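Local atomic coordinates of putative sesquiterpene cyclase (PDB entry 4MC3), a protein that catalyses the magnesium-dependent 1,11-cyclization of (2E,6E)-farnesyl diphosphate, with addition of water, to give (2Z,6E)-hedycaryol and diphosphate. Residues Leu15-His20 with Ala52-Ala57; Thr99-Leu104 with Phe149-Thr154; Ala164-Asp169 with Val239-Glu244. All blocks are in the same frame, centred on the assembly; numbering follows the deposited sequence.

In the fold
The three contacts sit around the all-helical class I terpene cyclase fold, which holds nerolidol in its pocket. Contact 1 fastens the N-terminal segment to helix 52-59, where Ser-55 touches the ligand. Contact 2, across the chain's centre and about 27 Å away centre to centre, pairs helices 95-107 and 136-160; its Phe-149 lines the pocket, and the Tyr-153 side chain lies about 5 Å from the ligand. Contact 3 is at the surface, with the Ile-241 side chain about 8 Å from that of Arg-175, which probably binds the substrate. Contacts 2 and 3 do not touch (nearest atoms about 10 Å apart), although helices 136-160 and 168-178 follow each other in the chain.

Contact 1: Leu15-His20 with Ala52-Ala57; sequences LECNPH and ADLSGA
With SG anti to the backbone N (chi1 -164°), Cys-17 brings its sulfur against the methyl of Ala-57; in Asn-18 CG is likewise anti to the backbone N, while its CB, which points toward helix 52-59, lies 4.0 Å from Ala-57 CB. The sulfur of Cys-17 lies 3.7 Å from Ala-57 CB. A looser touch links Cys-17 SG to Leu-54 CD1 at 4.4 Å; the CB of that leucine points away from the segment 15-20, but its branched end comes back toward it. Between the backbones runs a single hydrogen bond, Asn-18 N to Ala-57 O at 3.0 Å. It is bent, with an angle of 143° at the hydrogen, and the donor stands above the carbonyl plane, 36° out of it. The same oxygen is packed by carbon as well, since Cys-17 CA comes to 3.6 Å from Ala-57 O.

Asn-18 also forms an Asx turn: its OD1 accepts from His-20 N at 2.7 Å, with the donor in the plane of the side-chain carbonyl. That turn leads into helix 21-35, for which His-20 is the N-cap residue, so one asparagine joins the extended N-terminal segment to the first helix of the cyclase domain. The amide is held from its other end too, because Asn-18 ND2 donates to the backbone oxygens of Trp-60 and Ala-63, just past helix 52-59. With both ends of this buried amide bonded, its flip is fixed. Farther back along the segment, Glu-16 OE1 makes a salt bridge to Arg-62 NE in that same region.

Helix 52-59 carries Ser-55, which touches the bound nerolidol and also packs on Trp-309. Asp-53 OD2 is bonded to Ser-25 OG of helix 21-35.

Contact 2: Thr99-Leu104 with Phe149-Thr154; sequences TAIDEL and FLQTYT
Ile-101 is the knob: its side chain sits in a hole formed by Leu-150, Gln-151, Tyr-153 and Thr-154. Its CD1 lies 3.5 Å from Leu-150 O and 3.9 Å from Tyr-153 CD2, with the side chains of Ile-101 and Tyr-153 crossing at about a right angle. CG2 packs on Leu-150 CB at 4.0 Å, while Thr-154 slides past in the opposite direction, its OG1 3.9 Å from Ile-101 CG1. One turn on, Leu-104 CB meets Leu-150 CD1 at 4.1 Å.

Beside this apolar centre a water joins the helices, donating to Asp-102 OD1 (3.0 Å) and to Gln-151 OE1 while accepting from Thr-154 OG1. A bend at chi2 (65°) turns CD of Gln-151 back toward helix 95-107, and OE1 on it meets the water; Arg-105 NH1 also bonds to that OE1. Tyr-153 OH is hydrogen-bonded to Asp-82 OD1 of the DDXXXE motif, which links this helix pair to the probable magnesium site. Phe-149, important for cation stabilization at C-11, turns edge-to-face to Trp-183.

Helices 95-107 and 136-160 run nearly antiparallel here (165°), their local axes 9.3 Å apart, and Leu-104 reaches on to Ala-120 and Leu-123 of helix 118-131.

Contact 3: Ala164-Asp169 with Val239-Glu244; sequences AGLRLD and VTIIRE
Ile-241 is the side chain at the heart of this contact, which packs helix 238-246 against the loop and first turn leading into helix 168-178, at the surface of the class I terpene cyclase fold. Its CB points toward the loop and branches there. CG2, anti to the backbone N, meets the polypeptide chain itself: it is 3.6 Å from Leu-166 O and 4.0 Å from Leu-168 N, and it also touches CB and CD1 of Leu-168. CG1 takes the other branch, lying 3.9 Å from Leu-166 CB and close to Leu-166 CD1. Beyond it, CD1 of Ile-241 lies 4.0 Å from both Leu-166 CB and Leu-166 CD1. The two side chains cross at about a right angle, and CG1 and CD1 of Ile-241 both pack on the leucine. Tyr-171, one turn into helix 168-178, also packs on Ile-241.

Next along the helix, Ile-242 adds a second apolar touch, its CG1 lying 4.2 Å from Leu-168 CD2. In Leu-168 a chi1 of -176° sets CG anti to the backbone N, and CD2 beyond it makes the touch, although CB does not aim at the helix. Ile-242 also touches Gln-256 and Val-257 of helix 250-282.

No direct hydrogen bond crosses between the segments; a water bridges them, donating to Leu-166 O and to Ile-241 O. The start of helix 168-178 is tied locally. The CB of Arg-167, its N-cap residue, points away from helix 238-246, and its guanidinium grips the carboxylate of Asp-169 side-on. Both carboxylate oxygens use their syn lone pairs: Asp-169 OD1 takes Arg-167 NE at 3.0 Å from a position tilted out of the guanidinium plane, and Asp-169 OD2 takes Arg-167 NH2 at 2.9 Å, lying in that plane.

Contact 1: Leu15-His20 with Ala52-Ala57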
ATOM      1  N   LEU A  15      -8.097 -14.718  -7.746  1.00 27.23           N
ATOM      2  CA  LEU A  15      -7.751 -13.468  -8.383  1.00 23.32           C
ATOM      3  C   LEU A  15      -9.039 -12.708  -8.675  1.00 25.76           C
ATOM      4  O   LEU A  15      -9.832 -13.128  -9.472  1.00 26.67           O
ATOM      5  CB  LEU A  15      -6.946 -13.661  -9.669  1.00 27.74           C
ATOM      6  CG  LEU A  15      -6.606 -12.408 -10.451  1.00 29.01           C
ATOM      7  CD1 LEU A  15      -5.626 -11.593  -9.621  1.00 29.63           C
ATOM      8  CD2 LEU A  15      -5.989 -12.726 -11.800  1.00 32.95           C
ATOM      9  N   GLU A  16      -9.218 -11.556  -8.027  1.00 23.12           N
ATOM     10  CA  GLU A  16     -10.396 -10.679  -8.141  1.00 23.68           C
ATOM     11  C   GLU A  16     -10.010  -9.303  -8.724  1.00 22.38           C
ATOM     12  O   GLU A  16      -8.926  -8.794  -8.442  1.00 24.48           O
ATOM     13  CB  GLU A  16     -11.040 -10.446  -6.766  1.00 23.56           C
ATOM     14  CG  GLU A  16     -11.433 -11.687  -6.033  1.00 24.81           C
ATOM     15  CD  GLU A  16     -12.045 -11.430  -4.676  1.00 26.27           C
ATOM     16  OE1 GLU A  16     -12.534 -10.323  -4.358  1.00 30.94           O
ATOM     17  OE2 GLU A  16     -12.134 -12.396  -3.928  1.00 27.91           O
ATOM     18  N   CYS A  17     -10.878  -8.724  -9.530  1.00 24.27           N
ATOM     19  CA  CYS A  17     -10.623  -7.446 -10.156  1.00 24.26           C
ATOM     20  C   CYS A  17     -11.945  -6.681 -10.155  1.00 26.43           C
ATOM     21  O   CYS A  17     -13.018  -7.247 -10.266  1.00 29.24           O
ATOM     22  CB  CYS A  17     -10.057  -7.577 -11.567  1.00 30.16           C
ATOM     23  SG  CYS A  17      -9.291  -6.073 -12.239  1.00 36.39           S
ATOM     24  N   ASN A  18     -11.882  -5.365  -9.949  1.00 21.78           N
ATOM     25  CA  ASN A  18     -13.110  -4.625  -9.853  1.00 22.49           C
ATOM     26  C   ASN A  18     -13.831  -4.451 -11.203  1.00 26.28           C
ATOM     27  O   ASN A  18     -13.222  -3.999 -12.163  1.00 28.04           O
ATOM     28  CB  ASN A  18     -12.792  -3.232  -9.286  1.00 20.68           C
ATOM     29  CG  ASN A  18     -14.015  -2.565  -8.751  1.00 22.43           C
ATOM     30  OD1 ASN A  18     -14.943  -2.300  -9.509  1.00 24.82           O
ATOM     31  ND2 ASN A  18     -14.077  -2.337  -7.436  1.00 21.34           N
ATOM     32  N   PRO A  19     -15.141  -4.797 -11.265  1.00 24.06           N
ATOM     33  CA  PRO A  19     -15.906  -4.654 -12.515  1.00 30.03           C
ATOM     34  C   PRO A  19     -16.098  -3.190 -12.973  1.00 29.08           C
ATOM     35  O   PRO A  19     -16.478  -2.936 -14.142  1.00 31.88           O
ATOM     36  CB  PRO A  19     -17.254  -5.265 -12.141  1.00 30.04           C
ATOM     37  CG  PRO A  19     -17.350  -5.278 -10.679  1.00 32.15           C
ATOM     38  CD  PRO A  19     -15.965  -5.332 -10.146  1.00 28.30           C
ATOM     39  N   HIS A  20     -15.810  -2.219 -12.087  1.00 26.56           N
ATOM     40  CA  HIS A  20     -16.051  -0.800 -12.395  1.00 26.05           C
ATOM     41  C   HIS A  20     -14.828  -0.024 -12.939  1.00 24.78           C
ATOM     42  O   HIS A  20     -14.844   1.221 -12.987  1.00 29.30           O
ATOM     43  CB  HIS A  20     -16.581  -0.092 -11.159  1.00 27.13           C
ATOM     44  CG  HIS A  20     -17.826  -0.670 -10.601  1.00 29.23           C
ATOM     45  ND1 HIS A  20     -19.028  -0.640 -11.286  1.00 37.45           N
ATOM     46  CD2 HIS A  20     -18.074  -1.285  -9.422  1.00 28.01           C
ATOM     47  CE1 HIS A  20     -19.961  -1.219 -10.544  1.00 46.91           C
ATOM     48  NE2 HIS A  20     -19.417  -1.593  -9.400  1.00 34.42           N
ATOM     49  N   ALA A  52      -2.289   3.083 -13.123  1.00 42.53           N
ATOM     50  CA  ALA A  52      -2.877   3.432 -11.814  1.00 36.21           C
ATOM     51  C   ALA A  52      -4.293   2.904 -11.640  1.00 38.55           C
ATOM     52  O   ALA A  52      -4.720   2.546 -10.535  1.00 31.21           O
ATOM     53  CB  ALA A  52      -2.867   4.949 -11.617  1.00 39.54           C
ATOM     54  N   ASP A  53      -5.038   2.917 -12.729  1.00 30.47           N
ATOM     55  CA  ASP A  53      -6.406   2.523 -12.701  1.00 28.91           C
ATOM     56  C   ASP A  53      -6.453   0.998 -12.482  1.00 30.01           C
ATOM     57  O   ASP A  53      -7.181   0.524 -11.630  1.00 29.48           O
ATOM     58  CB  ASP A  53      -7.170   2.984 -13.942  1.00 33.44           C
ATOM     59  CG  ASP A  53      -6.373   2.838 -15.246  1.00 34.61           C
ATOM     60  OD1 ASP A  53      -5.284   2.252 -15.277  1.00 37.96           O
ATOM     61  OD2 ASP A  53      -6.889   3.340 -16.255  1.00 36.63           O
ATOM     62  N   LEU A  54      -5.672   0.239 -13.259  1.00 32.66           N
ATOM     63  CA  LEU A  54      -5.654  -1.203 -13.124  1.00 34.25           C
ATOM     64  C   LEU A  54      -5.175  -1.604 -11.736  1.00 28.35           C
ATOM     65  O   LEU A  54      -5.717  -2.521 -11.111  1.00 26.87           O
ATOM     66  CB  LEU A  54      -4.795  -1.853 -14.242  1.00 35.77           C
ATOM     67  CG  LEU A  54      -4.777  -3.380 -14.271  1.00 40.59           C
ATOM     68  CD1 LEU A  54      -6.179  -3.904 -14.539  1.00 48.00           C
ATOM     69  CD2 LEU A  54      -3.803  -3.864 -15.349  1.00 40.61           C
ATOM     70  N   SER A  55      -4.159  -0.886 -11.239  1.00 29.97           N
ATOM     71  CA  SER A  55      -3.644  -1.137  -9.929  1.00 30.67           C
ATOM     72  C   SER A  55      -4.759  -1.050  -8.884  1.00 24.94           C
ATOM     73  O   SER A  55      -4.922  -1.983  -8.053  1.00 25.07           O
ATOM     74  CB  SER A  55      -2.558  -0.111  -9.598  1.00 33.06           C
ATOM     75  OG  SER A  55      -2.231  -0.171  -8.250  1.00 40.76           O
ATOM     76  N   GLY A  56      -5.544   0.014  -8.933  1.00 24.66           N
ATOM     77  CA  GLY A  56      -6.660   0.185  -8.002  1.00 22.95           C
ATOM     78  C   GLY A  56      -7.707  -0.883  -8.116  1.00 21.63           C
ATOM     79  O   GLY A  56      -8.336  -1.291  -7.111  1.00 20.18           O
ATOM     80  N   ALA A  57      -7.966  -1.330  -9.363  1.00 23.52           N
ATOM     81  CA  ALA A  57      -8.989  -2.351  -9.577  1.00 23.58           C
ATOM     82  C   ALA A  57      -8.560  -3.665  -8.907  1.00 19.82           C
ATOM     83  O   ALA A  57      -9.412  -4.448  -8.476  1.00 21.81           O
ATOM     84  CB  ALA A  57      -9.243  -2.570 -11.050  1.00 25.39           C
TER

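Contact 2: Thr99-Leu104 with Phe149-Thr154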
ATOM      1  N   THR A  99      12.319  18.566   2.687  1.00 26.29           N
ATOM      2  CA  THR A  99      11.556  19.759   2.428  1.00 25.69           C
ATOM      3  C   THR A  99      10.239  19.432   1.669  1.00 24.22           C
ATOM      4  O   THR A  99       9.168  19.872   2.055  1.00 27.16           O
ATOM      5  CB  THR A  99      12.397  20.771   1.637  1.00 28.97           C
ATOM      6  OG1 THR A  99      13.531  21.111   2.440  1.00 28.65           O
ATOM      7  CG2 THR A  99      11.602  22.029   1.364  1.00 29.63           C
ATOM      8  N   ALA A 100      10.355  18.641   0.612  1.00 27.26           N
ATOM      9  CA  ALA A 100       9.171  18.244  -0.183  1.00 28.28           C
ATOM     10  C   ALA A 100       8.199  17.419   0.680  1.00 26.57           C
ATOM     11  O   ALA A 100       6.951  17.677   0.718  1.00 26.55           O
ATOM     12  CB  ALA A 100       9.636  17.456  -1.368  1.00 33.75           C
ATOM     13  N   ILE A 101       8.762  16.482   1.422  1.00 25.06           N
ATOM     14  CA  ILE A 101       7.955  15.541   2.235  1.00 24.01           C
ATOM     15  C   ILE A 101       7.270  16.303   3.363  1.00 26.30           C
ATOM     16  O   ILE A 101       6.065  16.106   3.653  1.00 26.10           O
ATOM     17  CB  ILE A 101       8.776  14.323   2.733  1.00 27.08           C
ATOM     18  CG1 ILE A 101       9.201  13.360   1.593  1.00 29.07           C
ATOM     19  CG2 ILE A 101       8.029  13.507   3.782  1.00 28.20           C
ATOM     20  CD1 ILE A 101       8.062  12.821   0.735  1.00 29.29           C
ATOM     21  N   ASP A 102       7.978  17.237   3.989  1.00 26.77           N
ATOM     22  CA  ASP A 102       7.413  17.938   5.115  1.00 28.67           C
ATOM     23  C   ASP A 102       6.255  18.836   4.664  1.00 27.47           C
ATOM     24  O   ASP A 102       5.269  18.978   5.396  1.00 34.61           O
ATOM     25  CB  ASP A 102       8.470  18.758   5.841  1.00 28.08           C
ATOM     26  CG  ASP A 102       9.417  17.881   6.715  1.00 39.10           C
ATOM     27  OD1 ASP A 102       9.178  16.641   6.901  1.00 39.92           O
ATOM     28  OD2 ASP A 102      10.403  18.436   7.248  1.00 38.73           O
ATOM     29  N   GLU A 103       6.356  19.398   3.468  1.00 26.31           N
ATOM     30  CA  GLU A 103       5.295  20.234   2.913  1.00 27.33           C
ATOM     31  C   GLU A 103       4.045  19.368   2.656  1.00 30.11           C
ATOM     32  O   GLU A 103       2.947  19.767   2.991  1.00 31.11           O
ATOM     33  CB  GLU A 103       5.724  20.850   1.592  1.00 32.89           C
ATOM     34  CG  GLU A 103       4.610  21.719   1.012  1.00 35.82           C
ATOM     35  CD  GLU A 103       4.977  22.362  -0.289  1.00 46.44           C
ATOM     36  OE1 GLU A 103       5.365  21.639  -1.231  1.00 52.09           O
ATOM     37  OE2 GLU A 103       4.867  23.598  -0.360  1.00 62.81           O
ATOM     38  N   LEU A 104       4.237  18.166   2.131  1.00 26.51           N
ATOM     39  CA  LEU A 104       3.103  17.257   1.901  1.00 23.98           C
ATOM     40  C   LEU A 104       2.451  16.836   3.232  1.00 24.79           C
ATOM     41  O   LEU A 104       1.219  16.851   3.397  1.00 27.81           O
ATOM     42  CB  LEU A 104       3.564  16.063   1.087  1.00 22.36           C
ATOM     43  CG  LEU A 104       3.919  16.360  -0.375  1.00 26.52           C
ATOM     44  CD1 LEU A 104       4.661  15.202  -1.012  1.00 27.88           C
ATOM     45  CD2 LEU A 104       2.707  16.718  -1.227  1.00 28.65           C
ATOM     46  N   PHE A 149       4.281   6.225   5.017  1.00 16.80           N
ATOM     47  CA  PHE A 149       4.623   6.036   3.582  1.00 15.57           C
ATOM     48  C   PHE A 149       5.483   7.208   3.116  1.00 16.93           C
ATOM     49  O   PHE A 149       6.544   7.004   2.551  1.00 18.66           O
ATOM     50  CB  PHE A 149       3.319   5.890   2.777  1.00 14.08           C
ATOM     51  CG  PHE A 149       3.481   6.042   1.326  1.00 15.41           C
ATOM     52  CD1 PHE A 149       3.928   4.988   0.518  1.00 17.74           C
ATOM     53  CD2 PHE A 149       3.096   7.231   0.722  1.00 17.36           C
ATOM     54  CE1 PHE A 149       4.075   5.177  -0.848  1.00 22.77           C
ATOM     55  CE2 PHE A 149       3.238   7.413  -0.592  1.00 21.89           C
ATOM     56  CZ  PHE A 149       3.740   6.428  -1.393  1.00 24.27           C
ATOM     57  N   LEU A 150       5.052   8.447   3.361  1.00 16.67           N
ATOM     58  CA  LEU A 150       5.776   9.628   2.856  1.00 17.39           C
ATOM     59  C   LEU A 150       7.191   9.694   3.497  1.00 18.95           C
ATOM     60  O   LEU A 150       8.167   9.955   2.822  1.00 20.66           O
ATOM     61  CB  LEU A 150       5.006  10.891   3.183  1.00 19.30           C
ATOM     62  CG  LEU A 150       3.731  11.110   2.349  1.00 19.52           C
ATOM     63  CD1 LEU A 150       3.070  12.367   2.855  1.00 21.56           C
ATOM     64  CD2 LEU A 150       4.004  11.181   0.894  1.00 22.36           C
ATOM     65  N   GLN A 151       7.255   9.383   4.770  1.00 17.77           N
ATOM     66  CA  GLN A 151       8.507   9.461   5.525  1.00 18.94           C
ATOM     67  C   GLN A 151       9.539   8.496   5.024  1.00 20.95           C
ATOM     68  O   GLN A 151      10.759   8.768   5.138  1.00 21.68           O
ATOM     69  CB  GLN A 151       8.278   9.280   7.000  1.00 21.45           C
ATOM     70  CG  GLN A 151       9.492   9.664   7.880  1.00 25.96           C
ATOM     71  CD  GLN A 151       9.865  11.156   7.824  1.00 30.70           C
ATOM     72  OE1 GLN A 151       9.096  12.035   7.332  1.00 28.06           O
ATOM     73  NE2 GLN A 151      11.073  11.462   8.287  1.00 39.70           N
ATOM     74  N   THR A 152       9.125   7.386   4.411  1.00 19.52           N
ATOM     75  CA  THR A 152      10.104   6.425   3.865  1.00 19.75           C
ATOM     76  C   THR A 152      10.991   7.023   2.815  1.00 21.89           C
ATOM     77  O   THR A 152      12.168   6.584   2.702  1.00 26.56           O
ATOM     78  CB  THR A 152       9.458   5.121   3.363  1.00 20.93           C
ATOM     79  OG1 THR A 152       8.643   5.338   2.204  1.00 21.05           O
ATOM     80  CG2 THR A 152       8.751   4.463   4.496  1.00 22.46           C
ATOM     81  N   TYR A 153      10.526   8.037   2.087  1.00 21.72           N
ATOM     82  CA  TYR A 153      11.368   8.766   1.137  1.00 26.16           C
ATOM     83  C   TYR A 153      12.545   9.433   1.847  1.00 26.28           C
ATOM     84  O   TYR A 153      13.710   9.315   1.365  1.00 28.17           O
ATOM     85  CB  TYR A 153      10.565   9.769   0.350  1.00 26.19           C
ATOM     86  CG  TYR A 153       9.611   9.176  -0.672  1.00 26.69           C
ATOM     87  CD1 TYR A 153      10.066   8.790  -1.929  1.00 29.87           C
ATOM     88  CD2 TYR A 153       8.235   9.070  -0.406  1.00 27.43           C
ATOM     89  CE1 TYR A 153       9.194   8.274  -2.879  1.00 29.32           C
ATOM     90  CE2 TYR A 153       7.355   8.508  -1.345  1.00 28.97           C
ATOM     91  CZ  TYR A 153       7.837   8.128  -2.582  1.00 30.09           C
ATOM     92  OH  TYR A 153       7.007   7.590  -3.570  1.00 32.95           O
ATOM     93  N   THR A 154      12.282  10.034   3.004  1.00 23.90           N
ATOM     94  CA  THR A 154      13.324  10.680   3.779  1.00 23.86           C
ATOM     95  C   THR A 154      14.222   9.646   4.464  1.00 27.95           C
ATOM     96  O   THR A 154      15.423   9.779   4.419  1.00 26.77           O
ATOM     97  CB  THR A 154      12.679  11.549   4.855  1.00 25.04           C
ATOM     98  OG1 THR A 154      11.917  12.586   4.210  1.00 28.88           O
ATOM     99  CG2 THR A 154      13.685  12.082   5.782  1.00 28.87           C
TER
HETATM  100  O   HOH W   1      10.521  14.134   6.116  1.00 28.96           O

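Contact 3: Ala164-Asp169 with Val239-Glu244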
ATOM      1  N   ALA A 164      27.750   1.774   5.958  1.00 86.29           N
ATOM      2  CA  ALA A 164      27.427   0.377   6.321  1.00 83.32           C
ATOM      3  C   ALA A 164      26.277  -0.217   5.500  1.00 74.21           C
ATOM      4  O   ALA A 164      25.407   0.506   5.001  1.00 64.72           O
ATOM      5  CB  ALA A 164      27.109   0.266   7.811  1.00 81.33           C
ATOM      6  N   GLY A 165      26.284  -1.540   5.367  1.00 62.26           N
ATOM      7  CA  GLY A 165      25.193  -2.253   4.702  1.00 50.52           C
ATOM      8  C   GLY A 165      23.870  -2.021   5.413  1.00 41.83           C
ATOM      9  O   GLY A 165      23.819  -1.659   6.591  1.00 42.45           O
ATOM     10  N   LEU A 166      22.791  -2.242   4.689  1.00 40.45           N
ATOM     11  CA  LEU A 166      21.470  -2.073   5.231  1.00 32.18           C
ATOM     12  C   LEU A 166      21.100  -3.316   6.034  1.00 31.59           C
ATOM     13  O   LEU A 166      21.539  -4.448   5.705  1.00 34.72           O
ATOM     14  CB  LEU A 166      20.471  -1.880   4.102  1.00 33.95           C
ATOM     15  CG  LEU A 166      20.635  -0.618   3.239  1.00 37.42           C
ATOM     16  CD1 LEU A 166      19.736  -0.661   1.997  1.00 39.23           C
ATOM     17  CD2 LEU A 166      20.294   0.599   4.088  1.00 36.07           C
ATOM     18  N   ARG A 167      20.358  -3.112   7.109  1.00 27.86           N
ATOM     19  CA  ARG A 167      19.866  -4.207   7.918  1.00 24.54           C
ATOM     20  C   ARG A 167      18.554  -4.653   7.312  1.00 23.40           C
ATOM     21  O   ARG A 167      17.644  -3.841   7.096  1.00 23.84           O
ATOM     22  CB  ARG A 167      19.643  -3.793   9.371  1.00 28.94           C
ATOM     23  CG  ARG A 167      20.894  -3.443  10.175  1.00 34.83           C
ATOM     24  CD  ARG A 167      20.496  -3.066  11.617  1.00 41.50           C
ATOM     25  NE  ARG A 167      19.711  -4.106  12.313  1.00 45.92           N
ATOM     26  CZ  ARG A 167      20.227  -5.052  13.109  1.00 64.63           C
ATOM     27  NH1 ARG A 167      21.537  -5.108  13.329  1.00 71.18           N
ATOM     28  NH2 ARG A 167      19.435  -5.959  13.694  1.00 63.12           N
ATOM     29  N   LEU A 168      18.380  -5.961   7.145  1.00 24.06           N
ATOM     30  CA  LEU A 168      17.116  -6.475   6.583  1.00 22.00           C
ATOM     31  C   LEU A 168      15.938  -6.230   7.480  1.00 22.24           C
ATOM     32  O   LEU A 168      14.848  -5.896   6.987  1.00 22.69           O
ATOM     33  CB  LEU A 168      17.239  -7.972   6.294  1.00 22.90           C
ATOM     34  CG  LEU A 168      16.040  -8.627   5.611  1.00 24.06           C
ATOM     35  CD1 LEU A 168      15.880  -8.068   4.189  1.00 26.23           C
ATOM     36  CD2 LEU A 168      16.178 -10.166   5.581  1.00 25.76           C
ATOM     37  N   ASP A 169      16.097  -6.405   8.778  1.00 22.35           N
ATOM     38  CA  ASP A 169      14.970  -6.256   9.686  1.00 22.46           C
ATOM     39  C   ASP A 169      14.447  -4.804   9.676  1.00 24.36           C
ATOM     40  O   ASP A 169      13.229  -4.592   9.559  1.00 23.22           O
ATOM     41  CB  ASP A 169      15.233  -6.760  11.118  1.00 28.24           C
ATOM     42  CG  ASP A 169      16.464  -6.169  11.783  1.00 30.18           C
ATOM     43  OD1 ASP A 169      17.188  -5.321  11.238  1.00 27.19           O
ATOM     44  OD2 ASP A 169      16.726  -6.596  12.922  1.00 35.44           O
ATOM     45  N   VAL A 239      16.459  -8.433  -1.915  1.00 22.91           N
ATOM     46  CA  VAL A 239      17.381  -9.293  -2.644  1.00 25.61           C
ATOM     47  C   VAL A 239      18.802  -8.767  -2.512  1.00 26.01           C
ATOM     48  O   VAL A 239      19.741  -9.480  -2.127  1.00 28.20           O
ATOM     49  CB  VAL A 239      16.998  -9.427  -4.108  1.00 27.92           C
ATOM     50  CG1 VAL A 239      18.050 -10.283  -4.823  1.00 29.72           C
ATOM     51  CG2 VAL A 239      15.634 -10.051  -4.264  1.00 28.57           C
ATOM     52  N   THR A 240      18.943  -7.505  -2.824  1.00 25.58           N
ATOM     53  CA  THR A 240      20.237  -6.819  -2.751  1.00 28.88           C
ATOM     54  C   THR A 240      20.807  -6.829  -1.343  1.00 27.76           C
ATOM     55  O   THR A 240      21.992  -7.007  -1.164  1.00 28.43           O
ATOM     56  CB  THR A 240      20.076  -5.370  -3.270  1.00 31.83           C
ATOM     57  OG1 THR A 240      19.521  -5.460  -4.582  1.00 35.59           O
ATOM     58  CG2 THR A 240      21.389  -4.634  -3.305  1.00 38.28           C
ATOM     59  N   ILE A 241      19.962  -6.562  -0.352  1.00 26.36           N
ATOM     60  CA  ILE A 241      20.386  -6.495   1.029  1.00 25.31           C
ATOM     61  C   ILE A 241      20.992  -7.831   1.472  1.00 25.76           C
ATOM     62  O   ILE A 241      22.040  -7.857   2.139  1.00 29.25           O
ATOM     63  CB  ILE A 241      19.238  -6.049   1.934  1.00 25.31           C
ATOM     64  CG1 ILE A 241      18.956  -4.546   1.703  1.00 26.63           C
ATOM     65  CG2 ILE A 241      19.545  -6.321   3.386  1.00 29.51           C
ATOM     66  CD1 ILE A 241      17.617  -4.057   2.247  1.00 26.22           C
ATOM     67  N   ILE A 242      20.328  -8.920   1.139  1.00 24.54           N
ATOM     68  CA  ILE A 242      20.822 -10.277   1.476  1.00 25.55           C
ATOM     69  C   ILE A 242      22.115 -10.577   0.706  1.00 29.04           C
ATOM     70  O   ILE A 242      23.114 -11.002   1.305  1.00 32.35           O
ATOM     71  CB  ILE A 242      19.748 -11.355   1.240  1.00 26.41           C
ATOM     72  CG1 ILE A 242      18.578 -11.136   2.237  1.00 26.38           C
ATOM     73  CG2 ILE A 242      20.333 -12.772   1.343  1.00 28.09           C
ATOM     74  CD1 ILE A 242      17.347 -11.959   1.928  1.00 31.15           C
ATOM     75  N   ARG A 243      22.099 -10.352  -0.613  1.00 28.56           N
ATOM     76  CA  ARG A 243      23.270 -10.586  -1.446  1.00 31.96           C
ATOM     77  C   ARG A 243      24.502  -9.841  -0.929  1.00 32.86           C
ATOM     78  O   ARG A 243      25.584 -10.435  -0.825  1.00 34.55           O
ATOM     79  CB  ARG A 243      22.973 -10.174  -2.903  1.00 34.53           C
ATOM     80  CG  ARG A 243      24.009 -10.624  -3.932  1.00 45.46           C
ATOM     81  CD  ARG A 243      23.654 -10.096  -5.308  1.00 53.08           C
ATOM     82  NE  ARG A 243      23.504  -8.636  -5.343  1.00 67.93           N
ATOM     83  CZ  ARG A 243      24.509  -7.759  -5.347  1.00 76.85           C
ATOM     84  NH1 ARG A 243      25.775  -8.172  -5.312  1.00 81.20           N
ATOM     85  NH2 ARG A 243      24.244  -6.454  -5.383  1.00 67.86           N
ATOM     86  N   GLU A 244      24.360  -8.569  -0.602  1.00 29.61           N
ATOM     87  CA  GLU A 244      25.503  -7.745  -0.210  1.00 36.23           C
ATOM     88  C   GLU A 244      25.996  -8.062   1.200  1.00 39.73           C
ATOM     89  O   GLU A 244      27.179  -7.916   1.506  1.00 39.81           O
ATOM     90  CB  GLU A 244      25.179  -6.245  -0.317  1.00 40.62           C
ATOM     91  CG  GLU A 244      24.822  -5.753  -1.720  1.00 41.14           C
ATOM     92  CD  GLU A 244      25.998  -5.269  -2.540  1.00 64.75           C
ATOM     93  OE1 GLU A 244      26.021  -4.062  -2.874  1.00 89.97           O
ATOM     94  OE2 GLU A 244      26.883  -6.090  -2.863  1.00 74.65           O
TER
HETATM   95  O   HOH W   2      23.216  -5.604   3.263  1.00 38.02           O